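Local coordinates for protein thiosulfate sulfurtransferase (Pseudomonas aeruginosa, PDB 1YT8) that probably transfers the outer sulfur atom of thiosulfate to cyanide, as rhodanese-family sulfurtransferases do, using a chain built of four rhodanese-like repeats, at residues A7-H12 with Y88-L93; L24-V29 with P65-D70; Y69-G74 with G97-R102; R50-I55 with A80-D85; H56-R61 with V317-G322. All blocks are in the same frame, centred on the assembly; numbering follows the deposited sequence.

Contact 1: A7-H12 with Y88-L93; sequences AVRTFH and YSDVAL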
# COMPACT_ATOMS: atom_id res chain seq x y z
N ALA A 7 -20.38 9.11 17.57
CA ALA A 7 -21.16 7.97 18.07
C ALA A 7 -20.22 6.81 18.38
O ALA A 7 -18.98 6.94 18.34
CB ALA A 7 -22.17 7.52 17.03
N VAL A 8 -20.86 5.69 18.70
CA VAL A 8 -20.21 4.43 19.03
C VAL A 8 -20.82 3.31 18.18
O VAL A 8 -22.05 3.18 18.08
CB VAL A 8 -20.39 4.05 20.52
CG1 VAL A 8 -19.71 2.73 20.79
CG2 VAL A 8 -19.81 5.15 21.40
N ARG A 9 -19.95 2.52 17.57
CA ARG A 9 -20.35 1.38 16.76
C ARG A 9 -19.63 0.15 17.29
O ARG A 9 -18.46 0.22 17.68
CB ARG A 9 -20.01 1.62 15.29
CG ARG A 9 -21.13 2.31 14.52
CD ARG A 9 -20.86 2.33 13.02
NE ARG A 9 -20.04 3.46 12.60
CZ ARG A 9 -20.53 4.66 12.28
NH1 ARG A 9 -21.84 4.88 12.33
NH2 ARG A 9 -19.72 5.63 11.89
N THR A 10 -20.33 -0.97 17.30
CA THR A 10 -19.78 -2.22 17.81
C THR A 10 -19.33 -3.19 16.73
O THR A 10 -19.52 -2.96 15.53
CB THR A 10 -20.82 -2.97 18.65
OG1 THR A 10 -21.82 -3.53 17.79
CG2 THR A 10 -21.50 -2.03 19.65
N PHE A 11 -18.72 -4.27 17.18
CA PHE A 11 -18.26 -5.35 16.31
C PHE A 11 -19.47 -5.79 15.47
O PHE A 11 -19.37 -5.98 14.26
CB PHE A 11 -17.77 -6.52 17.16
CG PHE A 11 -17.75 -7.84 16.43
CD1 PHE A 11 -16.75 -8.13 15.50
CD2 PHE A 11 -18.75 -8.79 16.67
CE1 PHE A 11 -16.75 -9.34 14.81
CE2 PHE A 11 -18.75 -10.00 15.98
CZ PHE A 11 -17.75 -10.28 15.05
N HIS A 12 -20.61 -5.94 16.13
CA HIS A 12 -21.83 -6.37 15.46
C HIS A 12 -22.32 -5.40 14.39
O HIS A 12 -22.83 -5.83 13.35
CB HIS A 12 -22.92 -6.62 16.50
CG HIS A 12 -22.59 -7.74 17.43
ND1 HIS A 12 -22.56 -9.06 17.02
CD2 HIS A 12 -22.20 -7.75 18.73
CE1 HIS A 12 -22.15 -9.82 18.02
NE2 HIS A 12 -21.93 -9.05 19.07
N TYR A 88 -16.21 15.29 8.05
CA TYR A 88 -16.84 13.97 8.01
C TYR A 88 -18.02 13.93 8.98
O TYR A 88 -17.88 14.15 10.18
CB TYR A 88 -15.80 12.90 8.32
CG TYR A 88 -14.83 12.73 7.18
CD1 TYR A 88 -15.16 11.94 6.07
CD2 TYR A 88 -13.61 13.41 7.16
CE1 TYR A 88 -14.30 11.84 4.97
CE2 TYR A 88 -12.75 13.32 6.06
CZ TYR A 88 -13.10 12.54 4.97
OH TYR A 88 -12.26 12.45 3.89
N SER A 89 -19.20 13.65 8.42
CA SER A 89 -20.46 13.65 9.17
C SER A 89 -20.93 12.38 9.87
O SER A 89 -21.92 12.43 10.61
CB SER A 89 -21.58 14.13 8.24
OG SER A 89 -21.70 13.26 7.13
N ASP A 90 -20.27 11.25 9.64
CA ASP A 90 -20.70 10.00 10.27
C ASP A 90 -19.49 9.28 10.86
O ASP A 90 -19.04 8.27 10.32
CB ASP A 90 -21.40 9.11 9.24
CG ASP A 90 -22.07 7.89 9.86
OD1 ASP A 90 -22.04 7.73 11.10
OD2 ASP A 90 -22.65 7.08 9.10
N VAL A 91 -18.98 9.82 11.96
CA VAL A 91 -17.82 9.25 12.61
C VAL A 91 -18.18 8.60 13.94
O VAL A 91 -19.01 9.11 14.70
CB VAL A 91 -16.76 10.34 12.87
CG1 VAL A 91 -15.49 9.71 13.42
CG2 VAL A 91 -16.47 11.10 11.59
N ALA A 92 -17.56 7.46 14.22
CA ALA A 92 -17.82 6.75 15.47
C ALA A 92 -16.56 6.06 15.98
O ALA A 92 -15.60 5.86 15.24
CB ALA A 92 -18.92 5.72 15.26
N LEU A 93 -16.59 5.70 17.26
CA LEU A 93 -15.49 5.00 17.90
C LEU A 93 -15.95 3.55 18.01
O LEU A 93 -17.13 3.30 18.25
CB LEU A 93 -15.24 5.54 19.31
CG LEU A 93 -14.91 7.03 19.46
CD1 LEU A 93 -14.90 7.39 20.95
CD2 LEU A 93 -13.56 7.32 18.83
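Arg-9 grips Asp-90 through a salt bridge in which NH1 and NH2 both turn to the same oxygen, OD1, at 3.1 Å from NH1 and 3.2 Å from NH2. OD1 lies close to the guanidinium plane, but the carboxylate stands almost perpendicular to that plane (81°), and both nitrogens reach OD1 from one face of the carboxylate. The pair sits at the edge of the parallel sheet of the first rhodanese-like repeat, where outermost strand 7-9 runs beside strand 91-94. Three backbone bonds zip the strands: Ala-7 N to Val-91 O, Leu-93 N to Ala-7 O, and Arg-9 N to Leu-93 O, the last 3.0 Å. Beyond Asp-90, the guanidinium bonds the next strand, NE to Thr-67 OG1 and NH2 to Ile-66 O, so one side chain spans three strands. The chain bends at chi3 (-86°), which sets NE 3.7 Å from Ala-92 CB; that methyl lies over one face of the guanidinium, 3.3 Å above its plane and offset toward the rim. It packs against Ala-7, CB to CB 4.1 Å, while Leu-93 points to the other face, toward helix 75-85. There Val-8 CG1, anti to its backbone N, lies 3.7 Å from Leu-93 O.

Contact 2: L24-V29 with P65-D70; sequences LALLDV and PITVYD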
# COMPACT_ATOMS: atom_id res chain seq x y z
N LEU A 24 -18.22 1.23 4.30
CA LEU A 24 -17.74 1.55 5.63
C LEU A 24 -16.23 1.68 5.61
O LEU A 24 -15.55 1.11 4.74
CB LEU A 24 -18.14 0.45 6.63
CG LEU A 24 -17.53 -0.95 6.47
CD1 LEU A 24 -16.16 -1.01 7.12
CD2 LEU A 24 -18.45 -1.97 7.12
N ALA A 25 -15.70 2.45 6.55
CA ALA A 25 -14.27 2.63 6.68
C ALA A 25 -13.93 2.34 8.13
O ALA A 25 -14.31 3.10 9.02
CB ALA A 25 -13.87 4.05 6.30
N LEU A 26 -13.24 1.23 8.37
CA LEU A 26 -12.82 0.83 9.71
C LEU A 26 -11.34 1.19 9.78
O LEU A 26 -10.50 0.50 9.20
CB LEU A 26 -13.00 -0.68 9.90
CG LEU A 26 -12.56 -1.29 11.22
CD1 LEU A 26 -13.31 -0.64 12.37
CD2 LEU A 26 -12.82 -2.79 11.20
N LEU A 27 -11.03 2.27 10.48
CA LEU A 27 -9.66 2.75 10.56
C LEU A 27 -8.92 2.54 11.87
O LEU A 27 -9.37 2.98 12.93
CB LEU A 27 -9.63 4.25 10.21
CG LEU A 27 -10.31 4.69 8.91
CD1 LEU A 27 -10.26 6.21 8.80
CD2 LEU A 27 -9.61 4.04 7.73
N ASP A 28 -7.77 1.88 11.79
CA ASP A 28 -6.92 1.64 12.94
C ASP A 28 -6.00 2.86 12.91
O ASP A 28 -5.20 3.01 11.99
CB ASP A 28 -6.09 0.36 12.74
CG ASP A 28 -5.32 -0.04 13.98
OD1 ASP A 28 -4.82 0.85 14.71
OD2 ASP A 28 -5.20 -1.26 14.23
N VAL A 29 -6.11 3.73 13.91
CA VAL A 29 -5.29 4.94 13.93
C VAL A 29 -3.95 4.84 14.65
O VAL A 29 -3.25 5.84 14.80
CB VAL A 29 -6.09 6.14 14.49
CG1 VAL A 29 -7.26 6.45 13.57
CG2 VAL A 29 -6.58 5.84 15.90
N PRO A 65 -19.72 5.96 6.56
CA PRO A 65 -19.72 5.56 7.97
C PRO A 65 -18.29 5.20 8.37
O PRO A 65 -17.77 4.16 7.97
CB PRO A 65 -20.64 4.35 7.99
CG PRO A 65 -21.61 4.64 6.87
CD PRO A 65 -20.68 5.14 5.79
N ILE A 66 -17.64 6.08 9.13
CA ILE A 66 -16.27 5.84 9.56
C ILE A 66 -16.22 5.42 11.03
O ILE A 66 -16.84 6.06 11.88
CB ILE A 66 -15.40 7.11 9.42
CG1 ILE A 66 -15.37 7.57 7.97
CG2 ILE A 66 -13.98 6.83 9.93
CD1 ILE A 66 -14.74 8.94 7.80
N THR A 67 -15.50 4.34 11.31
CA THR A 67 -15.35 3.85 12.67
C THR A 67 -13.85 3.74 12.96
O THR A 67 -13.15 2.93 12.34
CB THR A 67 -16.01 2.47 12.86
OG1 THR A 67 -17.42 2.56 12.57
CG2 THR A 67 -15.84 1.98 14.30
N VAL A 68 -13.36 4.56 13.88
CA VAL A 68 -11.94 4.54 14.24
C VAL A 68 -11.70 3.75 15.52
O VAL A 68 -12.60 3.60 16.35
CB VAL A 68 -11.39 5.98 14.43
CG1 VAL A 68 -11.49 6.77 13.13
CG2 VAL A 68 -12.16 6.69 15.53
N TYR A 69 -10.48 3.25 15.70
CA TYR A 69 -10.16 2.50 16.90
C TYR A 69 -8.66 2.41 17.15
O TYR A 69 -7.85 2.67 16.26
CB TYR A 69 -10.73 1.07 16.80
CG TYR A 69 -9.90 0.11 15.96
CD1 TYR A 69 -8.86 -0.64 16.53
CD2 TYR A 69 -10.12 -0.01 14.58
CE1 TYR A 69 -8.06 -1.49 15.75
CE2 TYR A 69 -9.32 -0.85 13.79
CZ TYR A 69 -8.30 -1.58 14.38
OH TYR A 69 -7.49 -2.40 13.61
N ASP A 70 -8.31 2.07 18.38
CA ASP A 70 -6.93 1.85 18.79
C ASP A 70 -7.05 0.82 19.90
O ASP A 70 -8.09 0.16 20.01
CB ASP A 70 -6.26 3.14 19.31
CG ASP A 70 -7.02 3.80 20.46
OD1 ASP A 70 -7.81 3.13 21.15
OD2 ASP A 70 -6.79 5.01 20.67
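Ala-25 and Pro-65 begin the ladder of backbone hydrogen bonds between two strands running side by side in the same direction. Ala-25 N binds Pro-65 O, Thr-67 N binds Ala-25 O at 2.9 Å, Leu-27 N binds Thr-67 O, Tyr-69 N binds Leu-27 O, and Val-29 N closes the series on Tyr-69 O. CA-H groups of both strands lean on the same carbonyls, as with Val-68 CA and Leu-27 O at 3.3 Å. These are inner strands of the five-stranded parallel sheet, ordered 1-5-4-2-3, of a rhodanese-like domain. On one face, the apolar groups of Ala-25, Leu-27, Ile-66 and Val-68 mesh: Leu-27 CD1 meets Ile-66 CG2 at 3.9 Å, and Ala-25 CB faces Ile-66 CG1; helix 75-85 packs on this side. Just past the strand, Val-29 CG1 touches Val-68 CB. On the other face, the Tyr-69 ring folds across the neighbouring strand, its CG set between backbone N and carbonyl carbon (chi1 79°). Asp-28 CA lies over the ring at 3.9 Å from its centroid, displaced toward the rim, and Leu-26 CD1 comes to 3.9 Å from Tyr-69 CD2. A polar contact between the strands joins Tyr-69 OH to Asp-28 OD2, short at 2.6 Å but weak as a hydrogen bond; the same carboxylate oxygen has a salt-bridge partner in Arg-30 NH2.

Contact 3: Y69-G74 with G97-R102; sequences YDDGEG and GLSGWR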
# COMPACT_ATOMS: atom_id res chain seq x y z
N TYR A 69 -10.48 3.25 15.70
CA TYR A 69 -10.16 2.50 16.90
C TYR A 69 -8.66 2.41 17.15
O TYR A 69 -7.85 2.67 16.26
CB TYR A 69 -10.73 1.07 16.80
CG TYR A 69 -9.90 0.11 15.96
CD1 TYR A 69 -8.86 -0.64 16.53
CD2 TYR A 69 -10.12 -0.01 14.58
CE1 TYR A 69 -8.06 -1.49 15.75
CE2 TYR A 69 -9.32 -0.85 13.79
CZ TYR A 69 -8.30 -1.58 14.38
OH TYR A 69 -7.49 -2.40 13.61
N ASP A 70 -8.31 2.07 18.38
CA ASP A 70 -6.93 1.85 18.79
C ASP A 70 -7.05 0.82 19.90
O ASP A 70 -8.09 0.16 20.01
CB ASP A 70 -6.26 3.14 19.31
CG ASP A 70 -7.02 3.80 20.46
OD1 ASP A 70 -7.81 3.13 21.15
OD2 ASP A 70 -6.79 5.01 20.67
N ASP A 71 -6.01 0.64 20.70
CA ASP A 71 -6.11 -0.34 21.77
C ASP A 71 -6.00 0.32 23.14
O ASP A 71 -5.33 -0.20 24.03
CB ASP A 71 -5.05 -1.43 21.60
CG ASP A 71 -5.31 -2.64 22.49
OD1 ASP A 71 -6.49 -2.98 22.71
OD2 ASP A 71 -4.34 -3.26 22.96
N GLY A 72 -6.64 1.48 23.28
CA GLY A 72 -6.63 2.19 24.55
C GLY A 72 -5.65 3.34 24.70
O GLY A 72 -5.60 3.97 25.76
N GLU A 73 -4.87 3.62 23.66
CA GLU A 73 -3.87 4.69 23.72
C GLU A 73 -4.45 6.10 23.79
O GLU A 73 -3.73 7.04 24.13
CB GLU A 73 -2.92 4.60 22.52
CG GLU A 73 -2.07 3.34 22.50
CD GLU A 73 -2.70 2.20 21.71
OE1 GLU A 73 -3.95 2.17 21.59
OE2 GLU A 73 -1.95 1.34 21.22
N GLY A 74 -5.73 6.24 23.48
CA GLY A 74 -6.35 7.56 23.50
C GLY A 74 -6.19 8.27 22.17
O GLY A 74 -6.38 9.48 22.07
N GLY A 97 -12.67 -0.62 21.49
CA GLY A 97 -11.47 -0.63 20.68
C GLY A 97 -11.11 -2.03 20.22
O GLY A 97 -11.99 -2.88 20.04
N LEU A 98 -9.81 -2.28 20.03
CA LEU A 98 -9.34 -3.59 19.59
C LEU A 98 -9.82 -4.71 20.52
O LEU A 98 -10.28 -5.76 20.06
CB LEU A 98 -7.81 -3.61 19.51
CG LEU A 98 -7.18 -4.93 19.06
CD1 LEU A 98 -7.48 -5.17 17.59
CD2 LEU A 98 -5.67 -4.89 19.30
N SER A 99 -9.72 -4.48 21.82
CA SER A 99 -10.15 -5.47 22.80
C SER A 99 -11.64 -5.75 22.69
O SER A 99 -12.10 -6.87 22.93
CB SER A 99 -9.80 -5.01 24.22
OG SER A 99 -8.40 -4.99 24.40
N GLY A 100 -12.40 -4.72 22.31
CA GLY A 100 -13.83 -4.88 22.15
C GLY A 100 -14.12 -5.85 21.02
O GLY A 100 -15.01 -6.70 21.12
N TRP A 101 -13.36 -5.73 19.93
CA TRP A 101 -13.53 -6.61 18.78
C TRP A 101 -13.22 -8.05 19.17
O TRP A 101 -13.98 -8.98 18.86
CB TRP A 101 -12.61 -6.15 17.65
CG TRP A 101 -12.76 -6.93 16.38
CD1 TRP A 101 -12.22 -8.15 16.08
CD2 TRP A 101 -13.52 -6.54 15.22
NE1 TRP A 101 -12.59 -8.54 14.82
CE2 TRP A 101 -13.39 -7.58 14.27
CE3 TRP A 101 -14.30 -5.42 14.91
CZ2 TRP A 101 -14.02 -7.52 13.01
CZ3 TRP A 101 -14.92 -5.37 13.66
CH2 TRP A 101 -14.77 -6.41 12.73
N ARG A 102 -12.09 -8.24 19.85
CA ARG A 102 -11.67 -9.56 20.29
C ARG A 102 -12.70 -10.19 21.23
O ARG A 102 -13.10 -11.33 21.05
CB ARG A 102 -10.31 -9.46 21.00
CG ARG A 102 -9.76 -10.80 21.48
CD ARG A 102 -8.53 -10.65 22.36
NE ARG A 102 -7.42 -10.00 21.66
CZ ARG A 102 -7.03 -8.75 21.86
NH1 ARG A 102 -7.65 -7.99 22.75
NH2 ARG A 102 -6.00 -8.25 21.18
O HOH W 1 -5.28 -6.21 23.06
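Leu-98 lies against both Asp-71 and Tyr-69, and these three residues carry most of the buried surface. The leucine CG is anti to its backbone N (chi1 180°), and the two methyls part company beyond it: CD1 goes to the Tyr-69 ring, 4.2 Å from CE1, while CD2 reaches Asp-71 CG at 3.9 Å. Asp-71 OD1 also lies 3.5 Å from Leu-98 CB and takes a hydrogen bond from Ser-99 OG at 3.2 Å on its syn lone pair. Its other oxygen, OD2, receives a water that in turn accepts from Arg-102 NH2, a bridge one turn further along the helix. The contact thus joins the loop after strand 66-69 to the N-terminal part of helix 97-103, at the C-terminal ends of the parallel strands in the alpha/beta rhodanese-like fold. Leu-98 N donates to Asp-70 O at 3.0 Å, tying the helix to the loop backbone. Gly-97 CA makes a CA-H...O contact to the same Asp-70 O, at 3.5 Å; a CB there would clash with it, and the positive phi (61°) also suits glycine. The Asp-70 side chain turns to its own loop: OD1 accepts from Gly-72 N in an Asx turn, and OD2 from Ala-76 N.

Contact 4: R50-I55 with A80-D85; sequences RLELEI and AQRLHD. Unlike the reference sequence in segment 80-85: His-84 (reference Leu).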
# COMPACT_ATOMS: atom_id res chain seq x y z
N ARG A 50 -0.62 10.71 10.34
CA ARG A 50 -0.75 11.19 8.97
C ARG A 50 -2.19 11.17 8.44
O ARG A 50 -2.43 11.15 7.23
CB ARG A 50 0.17 10.40 8.02
CG ARG A 50 -0.02 8.88 8.01
CD ARG A 50 0.87 8.26 6.94
NE ARG A 50 0.76 6.80 6.84
CZ ARG A 50 1.39 5.93 7.64
NH1 ARG A 50 2.18 6.37 8.62
NH2 ARG A 50 1.24 4.63 7.45
N LEU A 51 -3.14 11.19 9.37
CA LEU A 51 -4.56 11.17 9.04
C LEU A 51 -4.97 12.20 7.99
O LEU A 51 -5.58 11.87 6.98
CB LEU A 51 -5.39 11.38 10.32
CG LEU A 51 -6.92 11.44 10.21
CD1 LEU A 51 -7.45 10.09 9.77
CD2 LEU A 51 -7.51 11.83 11.55
N GLU A 52 -4.62 13.46 8.22
CA GLU A 52 -4.99 14.54 7.30
C GLU A 52 -4.39 14.44 5.90
O GLU A 52 -4.95 14.98 4.95
CB GLU A 52 -4.63 15.90 7.91
CG GLU A 52 -5.33 16.20 9.22
CD GLU A 52 -4.50 15.86 10.44
OE1 GLU A 52 -3.72 14.88 10.39
OE2 GLU A 52 -4.63 16.57 11.46
N LEU A 53 -3.25 13.77 5.78
CA LEU A 53 -2.57 13.65 4.50
C LEU A 53 -3.18 12.61 3.55
O LEU A 53 -2.97 12.68 2.34
CB LEU A 53 -1.10 13.30 4.71
CG LEU A 53 -0.24 14.23 5.56
CD1 LEU A 53 1.15 13.63 5.73
CD2 LEU A 53 -0.14 15.60 4.90
N GLU A 54 -3.95 11.67 4.09
CA GLU A 54 -4.52 10.61 3.25
C GLU A 54 -6.02 10.41 3.30
O GLU A 54 -6.59 9.78 2.41
CB GLU A 54 -3.85 9.28 3.59
CG GLU A 54 -2.34 9.25 3.37
CD GLU A 54 -1.72 7.90 3.72
OE1 GLU A 54 -2.48 6.95 4.04
OE2 GLU A 54 -0.48 7.79 3.67
N ILE A 55 -6.68 10.94 4.33
CA ILE A 55 -8.11 10.73 4.49
C ILE A 55 -8.98 11.11 3.29
O ILE A 55 -9.88 10.35 2.92
CB ILE A 55 -8.64 11.44 5.76
CG1 ILE A 55 -10.05 10.94 6.09
CG2 ILE A 55 -8.62 12.96 5.58
CD1 ILE A 55 -10.10 9.48 6.53
N ALA A 80 -11.25 10.90 15.85
CA ALA A 80 -12.67 11.15 15.61
C ALA A 80 -12.98 12.64 15.54
O ALA A 80 -13.73 13.09 14.68
CB ALA A 80 -13.51 10.49 16.70
N GLN A 81 -12.40 13.41 16.46
CA GLN A 81 -12.62 14.86 16.50
C GLN A 81 -12.05 15.55 15.27
O GLN A 81 -12.69 16.42 14.68
CB GLN A 81 -11.98 15.46 17.76
CG GLN A 81 -12.22 16.95 17.92
CD GLN A 81 -13.69 17.29 18.05
OE1 GLN A 81 -14.40 16.73 18.88
NE2 GLN A 81 -14.16 18.22 17.21
N ARG A 82 -10.83 15.19 14.89
CA ARG A 82 -10.21 15.81 13.74
C ARG A 82 -10.99 15.50 12.48
O ARG A 82 -11.11 16.34 11.59
CB ARG A 82 -8.76 15.35 13.61
CG ARG A 82 -7.89 15.97 14.69
CD ARG A 82 -6.45 15.48 14.66
NE ARG A 82 -5.68 16.12 15.73
CZ ARG A 82 -4.44 15.78 16.06
NH1 ARG A 82 -3.81 14.82 15.40
NH2 ARG A 82 -3.83 16.42 17.05
N LEU A 83 -11.56 14.30 12.41
CA LEU A 83 -12.35 13.94 11.25
C LEU A 83 -13.62 14.79 11.22
O LEU A 83 -14.05 15.24 10.17
CB LEU A 83 -12.71 12.45 11.28
CG LEU A 83 -11.55 11.50 10.99
CD1 LEU A 83 -11.92 10.06 11.37
CD2 LEU A 83 -11.21 11.58 9.51
N HIS A 84 -14.23 15.01 12.38
CA HIS A 84 -15.42 15.84 12.39
C HIS A 84 -15.10 17.24 11.89
O HIS A 84 -15.82 17.81 11.08
CB HIS A 84 -15.99 15.89 13.81
CG HIS A 84 -17.17 16.83 13.94
ND1 HIS A 84 -18.46 16.45 13.65
CD2 HIS A 84 -17.22 18.16 14.20
CE1 HIS A 84 -19.26 17.51 13.71
NE2 HIS A 84 -18.53 18.56 14.05
N ASP A 85 -14.00 17.78 12.39
CA ASP A 85 -13.55 19.11 11.99
C ASP A 85 -13.13 19.19 10.51
O ASP A 85 -13.10 20.27 9.92
CB ASP A 85 -12.41 19.56 12.90
CG ASP A 85 -12.86 19.71 14.34
OD1 ASP A 85 -13.99 20.20 14.57
OD2 ASP A 85 -12.10 19.33 15.26
O HOH W 2 -4.25 13.59 13.02
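Helices 51-58 and 75-85, two helices of the first rhodanese-like repeat, meet through side chains alone where Leu-51 and Ile-55 face Leu-83. Their short segments run at 52° to each other with axes 11.3 Å apart, a spacing bridged by the branched ends of Leu-51, Ile-55 and Leu-83. Leu-83 CD2 touches both partners, 3.7 Å from Ile-55 CG1 and 4.1 Å from Leu-51 CD1. Leu-51 and Leu-83 cross at about a right angle, and Leu-51 CD2 also reaches Arg-82 CB. In this alpha/beta fold the cluster continues onto the parallel sheet, since Leu-83 also packs on Ile-66, Val-68 and Val-91. Beside the apolar group, the opposite charges of Glu-52 and Arg-82 lie near each other without a direct bond. The glutamate chain bends at chi2 (96°), which sets CD; OE2 lies 3.8 Å from Arg-82 CD and well out of the guanidinium plane, 4.4 Å from NH1, with no N-H directed at it. A water links them instead, donating to Glu-52 OE1 and accepting from Arg-82 NH1 at 2.7 Å, close to the guanidinium plane. Both charges have firmer partners elsewhere: Glu-52 OE1 forms a salt bridge with Arg-417 NH1, and Arg-82 NH2 with Glu-449 OE1.

Contact 5: H56-R61 with V317-G322; sequences HARVPR and VASVRG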
# COMPACT_ATOMS: atom_id res chain seq x y z
N HIS A 56 -8.72 12.25 2.66
CA HIS A 56 -9.54 12.65 1.52
C HIS A 56 -9.39 11.76 0.30
O HIS A 56 -10.27 11.73 -0.56
CB HIS A 56 -9.26 14.11 1.14
CG HIS A 56 -9.76 15.09 2.14
ND1 HIS A 56 -10.84 14.83 2.96
CD2 HIS A 56 -9.36 16.35 2.45
CE1 HIS A 56 -11.08 15.88 3.73
NE2 HIS A 56 -10.20 16.81 3.44
N ALA A 57 -8.29 11.02 0.22
CA ALA A 57 -8.07 10.12 -0.90
C ALA A 57 -8.60 8.72 -0.59
O ALA A 57 -9.21 8.07 -1.44
CB ALA A 57 -6.58 10.05 -1.24
N ARG A 58 -8.38 8.26 0.64
CA ARG A 58 -8.82 6.92 1.03
C ARG A 58 -10.30 6.83 1.43
O ARG A 58 -10.91 5.76 1.32
CB ARG A 58 -7.92 6.40 2.16
CG ARG A 58 -6.46 6.33 1.74
CD ARG A 58 -5.54 5.92 2.87
NE ARG A 58 -5.72 4.53 3.27
CZ ARG A 58 -5.00 3.94 4.22
NH1 ARG A 58 -4.05 4.63 4.85
NH2 ARG A 58 -5.22 2.68 4.54
N VAL A 59 -10.87 7.94 1.89
CA VAL A 59 -12.28 7.98 2.27
C VAL A 59 -12.83 9.31 1.75
O VAL A 59 -13.12 10.22 2.53
CB VAL A 59 -12.45 7.92 3.82
CG1 VAL A 59 -13.94 7.80 4.17
CG2 VAL A 59 -11.68 6.74 4.40
N PRO A 60 -12.98 9.43 0.42
CA PRO A 60 -13.49 10.65 -0.22
C PRO A 60 -14.91 11.09 0.13
O PRO A 60 -15.18 12.29 0.22
CB PRO A 60 -13.32 10.36 -1.71
CG PRO A 60 -13.53 8.88 -1.77
CD PRO A 60 -12.72 8.39 -0.59
N ARG A 61 -15.82 10.14 0.33
CA ARG A 61 -17.21 10.47 0.66
C ARG A 61 -17.29 10.97 2.10
O ARG A 61 -17.09 10.20 3.04
CB ARG A 61 -18.11 9.24 0.50
CG ARG A 61 -19.13 9.33 -0.61
CD ARG A 61 -20.47 8.76 -0.15
NE ARG A 61 -20.32 7.45 0.48
CZ ARG A 61 -21.26 6.88 1.22
NH1 ARG A 61 -22.41 7.50 1.43
NH2 ARG A 61 -21.05 5.68 1.76
N VAL A 317 -5.39 1.91 -0.77
CA VAL A 317 -6.08 2.80 -1.70
C VAL A 317 -7.59 2.76 -1.51
O VAL A 317 -8.22 3.79 -1.26
CB VAL A 317 -5.74 2.40 -3.16
CG1 VAL A 317 -6.41 3.35 -4.14
CG2 VAL A 317 -4.22 2.39 -3.35
N ALA A 318 -8.17 1.58 -1.65
CA ALA A 318 -9.61 1.40 -1.48
C ALA A 318 -9.86 0.97 -0.04
O ALA A 318 -10.10 -0.20 0.24
CB ALA A 318 -10.12 0.34 -2.45
N SER A 319 -9.79 1.94 0.86
CA SER A 319 -9.97 1.69 2.28
C SER A 319 -11.43 1.58 2.70
O SER A 319 -11.73 1.10 3.80
CB SER A 319 -9.27 2.80 3.08
OG SER A 319 -7.90 2.85 2.72
N VAL A 320 -12.34 2.02 1.84
CA VAL A 320 -13.76 1.93 2.13
C VAL A 320 -14.25 0.59 1.56
O VAL A 320 -14.42 0.45 0.35
CB VAL A 320 -14.55 3.07 1.46
CG1 VAL A 320 -16.04 2.87 1.67
CG2 VAL A 320 -14.10 4.42 2.03
N ARG A 321 -14.44 -0.38 2.44
CA ARG A 321 -14.92 -1.69 2.02
C ARG A 321 -16.36 -1.50 1.55
O ARG A 321 -17.17 -0.90 2.25
CB ARG A 321 -14.86 -2.68 3.19
CG ARG A 321 -15.20 -4.12 2.83
CD ARG A 321 -14.27 -4.67 1.74
NE ARG A 321 -14.47 -6.11 1.56
CZ ARG A 321 -14.06 -6.80 0.51
NH1 ARG A 321 -13.41 -6.20 -0.48
NH2 ARG A 321 -14.29 -8.11 0.45
N GLY A 322 -16.66 -2.00 0.35
CA GLY A 322 -18.00 -1.84 -0.18
C GLY A 322 -18.03 -0.76 -1.26
O GLY A 322 -19.04 -0.59 -1.95
O HOH W 3 -7.29 6.13 -2.87
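Arg-58 presents the edge of its guanidinium to Ser-319: the hydroxyl OG sits near the guanidinium plane, 12° out of it, and accepts from NE at 2.8 Å with an N-H...O angle of 155°. NH2 of Arg-58 is also near, 3.2 Å from the same OG. The chain bends at chi3 (69°), turning NE back beside the serine, and Arg-58 CB lies 3.6 Å from Ser-319 OG, so the hydroxyl is flanked by both the root and the head of the arginine. The strongest polar partner of OG is Asp-315 O, just before the segment. On the arginine side, NH1 forms a salt bridge with Glu-54 and a hydrogen bond with Asn-45 O, which, with the NE bond, helps hold the head group in place. Next to this polar pair, Val-320 CG2 approaches the backbone, 3.5 Å from Arg-58 O, a carbonyl that takes a hydrogen bond from Tyr-284 OH. The same methyl meets Val-59 CG1 at 4.0 Å, the two valines crossing at about a right angle. A water spans the backbones by donating to Ala-57 O and to Val-317 O, 3.0 Å from the latter. The contact is an interface between rhodanese-like repeats: the end of helix 51-58 in the first repeat docks on the loop between helix 314-317 and strand 324-328 of the third.

How the contacts relate
From the N terminus, contact 1 joins strand 7-9 to strand 91-94 and closes a loop holding most of the first rhodanese-like repeat. Contacts 2 and 4 nest inside it: contact 2 pairs the inner strands, and contact 4 sets helix 51-58 against helix 75-85. These two cross each other, and Leu-83 and Ile-55 of contact 4 pack on Val-68 and Leu-27 of contact 2. Contact 3 begins on Tyr-69 and Asp-70, where contact 2 ends, and crosses contact 1 by running on to helix 97-103; Phe-11 meets Trp-101 there. Contact 5 closes the longest loop, joining the end of helix 51-58 to the third repeat, enclosing contact 3 and crossing contacts 1, 2 and 4.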